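Long-range contact in amidase, hydantoinase/carbamoylase family (Paraburkholderia phymatum, PDB 6C0D), which probably hydrolyses N-carbamoyl-L-amino acids as a homodimeric, zinc-binding member of the peptidase M20 family: residues Ser206-Val217 against Ala354-Ala365. Sequence-based numbering, arbitrary orientation.
Sequences SAKLIGVVTTIV and APGQWMHMPSGA. With EDO (1,2-ethanediol), chain J.
A parallel strand pair interrupted by a beta bulge joins Ile210-Ile216 to Trp358-Ser363 in the zinc-binding part of this M20 enzyme. Just ahead of the ladder Gln357 O accepts Leu209 N at 2.9 Å and, weakly, Ile210 N. Val212 bonds both ways, as in parallel pairing: N to Met359 O at 2.8 Å, nearly straight (166°), and O from Met361 N. Ile210 O accepts Met359 N, and Thr214 N reaches Met361 O. Beyond Thr214 the register slips by one; Pro362 costs the ladder no donor, its N facing away from 210-216, and Ser363 N resumes pairing at Thr215 O (2.9 Å).

The sulfur of Met361 bends over Gly211, SD 3.9 Å from CA, where a CB would collide, so glycine fits. On the other face, Val212 serves two rings: CG2 comes obliquely to Trp358 CE3 at 3.9 Å, while CG1, anti to the backbone N (chi1 176°), lies beside His360 CD2. Lys208, bent at chi2 (-79°), lays its aliphatic chain along the Gln357 backbone and brings NZ to Gly356 O at 3.2 Å. Both methyls of Val217 rest against Ser363 O, and Ser363 OG donates to Ala365 O at 2.8 Å, linking the strand end to the following loop.

Asp351 accepts the indole N-H of Trp358, whose ring packs on Ala347 and Ala350 of helix 340-353. Strand 378-384 pairs with Gly211 and Val213 along the other edge of 210-216, helix 399-419 covers Leu209 and Ile210, and the side chain of Ala365 is about 7 Å from those of the zinc ligands Asp100 and His196 and touches Thr235 of the second subunit.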
ATOM      1  N   SER A 206      13.789 -22.497  20.152  1.00 41.37           N
ATOM      2  CA  SER A 206      14.842 -23.264  20.805  1.00 40.66           C
ATOM      3  C   SER A 206      14.304 -24.446  21.601  1.00 36.13           C
ATOM      4  O   SER A 206      15.101 -25.260  22.074  1.00 41.78           O
ATOM      5  CB  SER A 206      15.663 -22.352  21.723  1.00 50.58           C
ATOM      6  OG  SER A 206      16.319 -21.340  20.971  1.00 55.49           O
ATOM      7  N   ALA A 207      12.979 -24.579  21.715  1.00 31.73           N
ATOM      8  CA  ALA A 207      12.314 -25.621  22.501  1.00 28.36           C
ATOM      9  C   ALA A 207      12.724 -25.576  23.970  1.00 26.14           C
ATOM     10  O   ALA A 207      12.629 -26.588  24.678  1.00 30.68           O
ATOM     11  CB  ALA A 207      12.553 -27.028  21.924  1.00 35.08           C
ATOM     12  N   LYS A 208      13.170 -24.410  24.444  1.00 19.91           N
ATOM     13  CA  LYS A 208      13.498 -24.222  25.855  1.00 21.34           C
ATOM     14  C   LYS A 208      12.266 -23.722  26.608  1.00 20.76           C
ATOM     15  O   LYS A 208      11.279 -23.290  26.015  1.00 23.80           O
ATOM     16  CB  LYS A 208      14.637 -23.218  26.031  1.00 27.65           C
ATOM     17  CG  LYS A 208      15.915 -23.519  25.285  1.00 37.45           C
ATOM     18  CD  LYS A 208      16.747 -24.566  25.983  1.00 31.27           C
ATOM     19  CE  LYS A 208      18.190 -24.471  25.519  1.00 34.85           C
ATOM     20  NZ  LYS A 208      18.983 -25.654  25.915  1.00 40.14           N
ATOM     21  N   LEU A 209      12.341 -23.775  27.940  1.00 16.72           N
ATOM     22  CA  LEU A 209      11.206 -23.465  28.792  1.00 17.34           C
ATOM     23  C   LEU A 209      11.351 -22.154  29.561  1.00 19.30           C
ATOM     24  O   LEU A 209      10.342 -21.642  30.055  1.00 18.83           O
ATOM     25  CB  LEU A 209      10.976 -24.607  29.799  1.00 15.57           C
ATOM     26  CG  LEU A 209      10.747 -26.000  29.157  1.00 16.35           C
ATOM     27  CD1 LEU A 209      10.481 -27.053  30.242  1.00 18.62           C
ATOM     28  CD2 LEU A 209       9.593 -25.938  28.144  1.00 18.63           C
ATOM     29  N   ILE A 210      12.569 -21.636  29.718  1.00 15.46           N
ATOM     30  CA  ILE A 210      12.822 -20.483  30.586  1.00 15.31           C
ATOM     31  C   ILE A 210      13.805 -19.571  29.886  1.00 16.61           C
ATOM     32  O   ILE A 210      14.865 -20.032  29.451  1.00 16.48           O
ATOM     33  CB  ILE A 210      13.414 -20.896  31.950  1.00 15.44           C
ATOM     34  CG1 ILE A 210      12.444 -21.795  32.731  1.00 16.81           C
ATOM     35  CG2 ILE A 210      13.835 -19.635  32.772  1.00 15.27           C
ATOM     36  CD1 ILE A 210      11.171 -21.099  33.214  1.00 17.60           C
ATOM     37  N   GLY A 211      13.482 -18.280  29.801  1.00 13.80           N
ATOM     38  CA  GLY A 211      14.460 -17.336  29.268  1.00 13.65           C
ATOM     39  C   GLY A 211      14.862 -16.310  30.316  1.00 15.48           C
ATOM     40  O   GLY A 211      13.999 -15.746  31.004  1.00 15.20           O
ATOM     41  N   VAL A 212      16.164 -16.083  30.469  1.00 13.24           N
ATOM     42  CA  VAL A 212      16.684 -15.047  31.368  1.00 11.60           C
ATOM     43  C   VAL A 212      17.027 -13.850  30.497  1.00 16.39           C
ATOM     44  O   VAL A 212      17.928 -13.938  29.663  1.00 16.00           O
ATOM     45  CB  VAL A 212      17.923 -15.536  32.127  1.00 15.69           C
ATOM     46  CG1 VAL A 212      18.513 -14.382  32.997  1.00 17.18           C
ATOM     47  CG2 VAL A 212      17.575 -16.761  33.002  1.00 15.73           C
ATOM     48  N   VAL A 213      16.340 -12.730  30.696  1.00 14.98           N
ATOM     49  CA  VAL A 213      16.455 -11.599  29.767  1.00 15.83           C
ATOM     50  C   VAL A 213      17.739 -10.807  30.029  1.00 17.71           C
ATOM     51  O   VAL A 213      18.014 -10.372  31.159  1.00 17.15           O
ATOM     52  CB  VAL A 213      15.205 -10.714  29.852  1.00 14.63           C
ATOM     53  CG1 VAL A 213      15.370  -9.436  29.005  1.00 18.72           C
ATOM     54  CG2 VAL A 213      13.955 -11.515  29.350  1.00 14.02           C
ATOM     55  N   THR A 214      18.544 -10.628  28.979  1.00 15.65           N
ATOM     56  CA  THR A 214      19.790  -9.862  29.092  1.00 15.57           C
ATOM     57  C   THR A 214      19.533  -8.367  28.991  1.00 17.59           C
ATOM     58  O   THR A 214      20.028  -7.573  29.807  1.00 18.20           O
ATOM     59  CB  THR A 214      20.745 -10.287  27.974  1.00 20.35           C
ATOM     60  OG1 THR A 214      20.040 -10.205  26.724  1.00 19.90           O
ATOM     61  CG2 THR A 214      21.205 -11.720  28.198  1.00 21.48           C
ATOM     62  N   THR A 215      18.788  -7.972  27.962  1.00 17.37           N
ATOM     63  CA  THR A 215      18.649  -6.583  27.548  1.00 20.10           C
ATOM     64  C   THR A 215      17.300  -6.450  26.865  1.00 19.98           C
ATOM     65  O   THR A 215      16.897  -7.349  26.118  1.00 20.43           O
ATOM     66  CB  THR A 215      19.750  -6.194  26.547  1.00 22.32           C
ATOM     67  OG1 THR A 215      21.033  -6.458  27.112  1.00 23.23           O
ATOM     68  CG2 THR A 215      19.659  -4.715  26.168  1.00 21.26           C
ATOM     69  N   ILE A 216      16.614  -5.344  27.116  1.00 18.64           N
ATOM     70  CA  ILE A 216      15.441  -4.964  26.331  1.00 18.28           C
ATOM     71  C   ILE A 216      15.919  -4.123  25.148  1.00 21.51           C
ATOM     72  O   ILE A 216      16.617  -3.121  25.337  1.00 18.31           O
ATOM     73  CB  ILE A 216      14.433  -4.206  27.204  1.00 21.22           C
ATOM     74  CG1 ILE A 216      13.956  -5.131  28.339  1.00 20.38           C
ATOM     75  CG2 ILE A 216      13.256  -3.692  26.376  1.00 21.30           C
ATOM     76  CD1 ILE A 216      13.065  -4.421  29.363  1.00 20.27           C
ATOM     77  N   VAL A 217      15.580  -4.545  23.924  1.00 17.88           N
ATOM     78  CA  VAL A 217      16.227  -3.962  22.742  1.00 17.08           C
ATOM     79  C   VAL A 217      15.827  -2.499  22.594  1.00 19.19           C
ATOM     80  O   VAL A 217      14.744  -2.075  23.017  1.00 19.52           O
ATOM     81  CB  VAL A 217      15.871  -4.743  21.459  1.00 20.05           C
ATOM     82  CG1 VAL A 217      16.442  -6.178  21.514  1.00 19.78           C
ATOM     83  CG2 VAL A 217      14.357  -4.749  21.270  1.00 18.09           C
ATOM     84  N   ALA A 354      15.227 -26.032  36.081  1.00 17.06           N
ATOM     85  CA  ALA A 354      14.991 -26.385  34.678  1.00 18.67           C
ATOM     86  C   ALA A 354      16.316 -26.667  33.971  1.00 14.75           C
ATOM     87  O   ALA A 354      16.624 -26.075  32.937  1.00 14.25           O
ATOM     88  CB  ALA A 354      14.210 -25.266  33.989  1.00 16.74           C
ATOM     89  N   PRO A 355      17.141 -27.556  34.525  1.00 14.66           N
ATOM     90  CA  PRO A 355      18.463 -27.789  33.940  1.00 14.48           C
ATOM     91  C   PRO A 355      18.354 -28.217  32.485  1.00 14.45           C
ATOM     92  O   PRO A 355      17.522 -29.054  32.119  1.00 18.49           O
ATOM     93  CB  PRO A 355      19.053 -28.898  34.827  1.00 17.28           C
ATOM     94  CG  PRO A 355      17.912 -29.499  35.529  1.00 20.62           C
ATOM     95  CD  PRO A 355      16.909 -28.403  35.711  1.00 14.92           C
ATOM     96  N   GLY A 356      19.184 -27.607  31.639  1.00 14.75           N
ATOM     97  CA  GLY A 356      19.165 -27.903  30.225  1.00 16.28           C
ATOM     98  C   GLY A 356      17.986 -27.343  29.458  1.00 15.91           C
ATOM     99  O   GLY A 356      17.880 -27.604  28.247  1.00 18.14           O
ATOM    100  N   GLN A 357      17.107 -26.575  30.106  1.00 15.13           N
ATOM    101  CA  GLN A 357      15.916 -26.063  29.431  1.00 14.86           C
ATOM    102  C   GLN A 357      15.771 -24.555  29.614  1.00 17.29           C
ATOM    103  O   GLN A 357      14.659 -24.025  29.580  1.00 17.05           O
ATOM    104  CB  GLN A 357      14.662 -26.793  29.925  1.00 14.90           C
ATOM    105  CG  GLN A 357      14.719 -28.302  29.635  1.00 15.83           C
ATOM    106  CD  GLN A 357      14.704 -28.659  28.161  1.00 17.11           C
ATOM    107  OE1 GLN A 357      14.557 -27.802  27.277  1.00 19.76           O
ATOM    108  NE2 GLN A 357      14.846 -29.959  27.876  1.00 18.99           N
ATOM    109  N   TRP A 358      16.881 -23.842  29.817  1.00 15.84           N
ATOM    110  CA  TRP A 358      16.822 -22.390  29.944  1.00 15.56           C
ATOM    111  C   TRP A 358      17.914 -21.734  29.105  1.00 18.45           C
ATOM    112  O   TRP A 358      18.910 -22.370  28.734  1.00 17.99           O
ATOM    113  CB  TRP A 358      16.952 -21.955  31.422  1.00 15.49           C
ATOM    114  CG  TRP A 358      18.327 -22.169  31.973  1.00 19.04           C
ATOM    115  CD1 TRP A 358      18.836 -23.327  32.504  1.00 17.25           C
ATOM    116  CD2 TRP A 358      19.386 -21.199  32.021  1.00 14.63           C
ATOM    117  NE1 TRP A 358      20.162 -23.129  32.879  1.00 18.53           N
ATOM    118  CE2 TRP A 358      20.515 -21.834  32.594  1.00 20.34           C
ATOM    119  CE3 TRP A 358      19.488 -19.856  31.629  1.00 15.35           C
ATOM    120  CZ2 TRP A 358      21.739 -21.165  32.792  1.00 22.45           C
ATOM    121  CZ3 TRP A 358      20.707 -19.184  31.827  1.00 18.16           C
ATOM    122  CH2 TRP A 358      21.817 -19.846  32.391  1.00 18.56           C
ATOM    123  N   MET A 359      17.718 -20.448  28.782  1.00 14.55           N
ATOM    124  CA  MET A 359      18.747 -19.721  28.033  1.00 15.97           C
ATOM    125  C   MET A 359      18.692 -18.235  28.366  1.00 19.51           C
ATOM    126  O   MET A 359      17.653 -17.706  28.761  1.00 17.64           O
ATOM    127  CB  MET A 359      18.596 -19.882  26.511  1.00 15.68           C
ATOM    128  CG  MET A 359      17.243 -19.350  25.988  1.00 18.83           C
ATOM    129  SD  MET A 359      16.854 -19.769  24.251  1.00 28.44           S
ATOM    130  CE  MET A 359      17.881 -18.587  23.416  1.00 30.61           C
ATOM    131  N   HIS A 360      19.827 -17.562  28.182  1.00 20.17           N
ATOM    132  CA  HIS A 360      19.835 -16.104  28.115  1.00 18.16           C
ATOM    133  C   HIS A 360      19.323 -15.649  26.753  1.00 18.81           C
ATOM    134  O   HIS A 360      19.553 -16.302  25.726  1.00 18.68           O
ATOM    135  CB  HIS A 360      21.251 -15.546  28.300  1.00 18.89           C
ATOM    136  CG  HIS A 360      21.778 -15.648  29.698  1.00 19.22           C
ATOM    137  ND1 HIS A 360      22.596 -16.675  30.110  1.00 21.91           N
ATOM    138  CD2 HIS A 360      21.644 -14.818  30.763  1.00 19.76           C
ATOM    139  CE1 HIS A 360      22.923 -16.493  31.379  1.00 21.43           C
ATOM    140  NE2 HIS A 360      22.359 -15.371  31.799  1.00 25.22           N
ATOM    141  N   MET A 361      18.664 -14.491  26.739  1.00 18.02           N
ATOM    142  CA  MET A 361      18.128 -13.964  25.480  1.00 16.74           C
ATOM    143  C   MET A 361      17.713 -12.515  25.672  1.00 16.84           C
ATOM    144  O   MET A 361      17.341 -12.125  26.781  1.00 18.89           O
ATOM    145  CB  MET A 361      16.905 -14.782  25.024  1.00 18.37           C
ATOM    146  CG  MET A 361      15.824 -14.814  26.126  1.00 16.00           C
ATOM    147  SD  MET A 361      14.416 -15.883  25.663  1.00 22.01           S
ATOM    148  CE  MET A 361      13.670 -14.902  24.366  1.00 24.68           C
ATOM    149  N   PRO A 362      17.747 -11.698  24.626  1.00 18.09           N
ATOM    150  CA  PRO A 362      17.183 -10.352  24.734  1.00 18.43           C
ATOM    151  C   PRO A 362      15.666 -10.410  24.694  1.00 20.90           C
ATOM    152  O   PRO A 362      15.068 -11.400  24.246  1.00 19.45           O
ATOM    153  CB  PRO A 362      17.737  -9.643  23.493  1.00 20.01           C
ATOM    154  CG  PRO A 362      17.791 -10.784  22.460  1.00 25.97           C
ATOM    155  CD  PRO A 362      18.253 -11.985  23.267  1.00 20.86           C
ATOM    156  N   SER A 363      15.048  -9.322  25.158  1.00 18.63           N
ATOM    157  CA  SER A 363      13.628  -9.087  24.942  1.00 24.20           C
ATOM    158  C   SER A 363      13.450  -8.221  23.703  1.00 25.52           C
ATOM    159  O   SER A 363      13.856  -7.052  23.694  1.00 22.13           O
ATOM    160  CB  SER A 363      12.971  -8.410  26.145  1.00 20.43           C
ATOM    161  OG  SER A 363      11.648  -8.014  25.790  1.00 21.66           O
ATOM    162  N   GLY A 364      12.809  -8.775  22.668  1.00 22.31           N
ATOM    163  CA  GLY A 364      12.577  -7.985  21.472  1.00 24.29           C
ATOM    164  C   GLY A 364      11.427  -7.007  21.579  1.00 25.24           C
ATOM    165  O   GLY A 364      11.221  -6.202  20.664  1.00 27.04           O
ATOM    166  N   ALA A 365      10.674  -7.062  22.677  1.00 24.24           N
ATOM    167  CA  ALA A 365       9.521  -6.197  22.897  1.00 28.50           C
ATOM    168  C   ALA A 365       9.763  -5.301  24.107  1.00 24.17           C
ATOM    169  O   ALA A 365      10.587  -5.611  24.962  1.00 24.21           O
ATOM    170  CB  ALA A 365       8.247  -7.023  23.133  1.00 28.75           C
TER
HETATM  171  C1  EDO J 509       8.967 -24.914  24.747  1.00 54.49           C
HETATM  172  O1  EDO J 509       9.440 -23.827  23.940  1.00 39.87           O
HETATM  173  C2  EDO J 509       7.543 -25.316  24.375  1.00 56.93           C
HETATM  174  O2  EDO J 509       7.581 -26.634  23.800  1.00 55.29           O
HETATM  175  O   HOH W   1      19.850 -24.949  29.097  1.00 27.01           O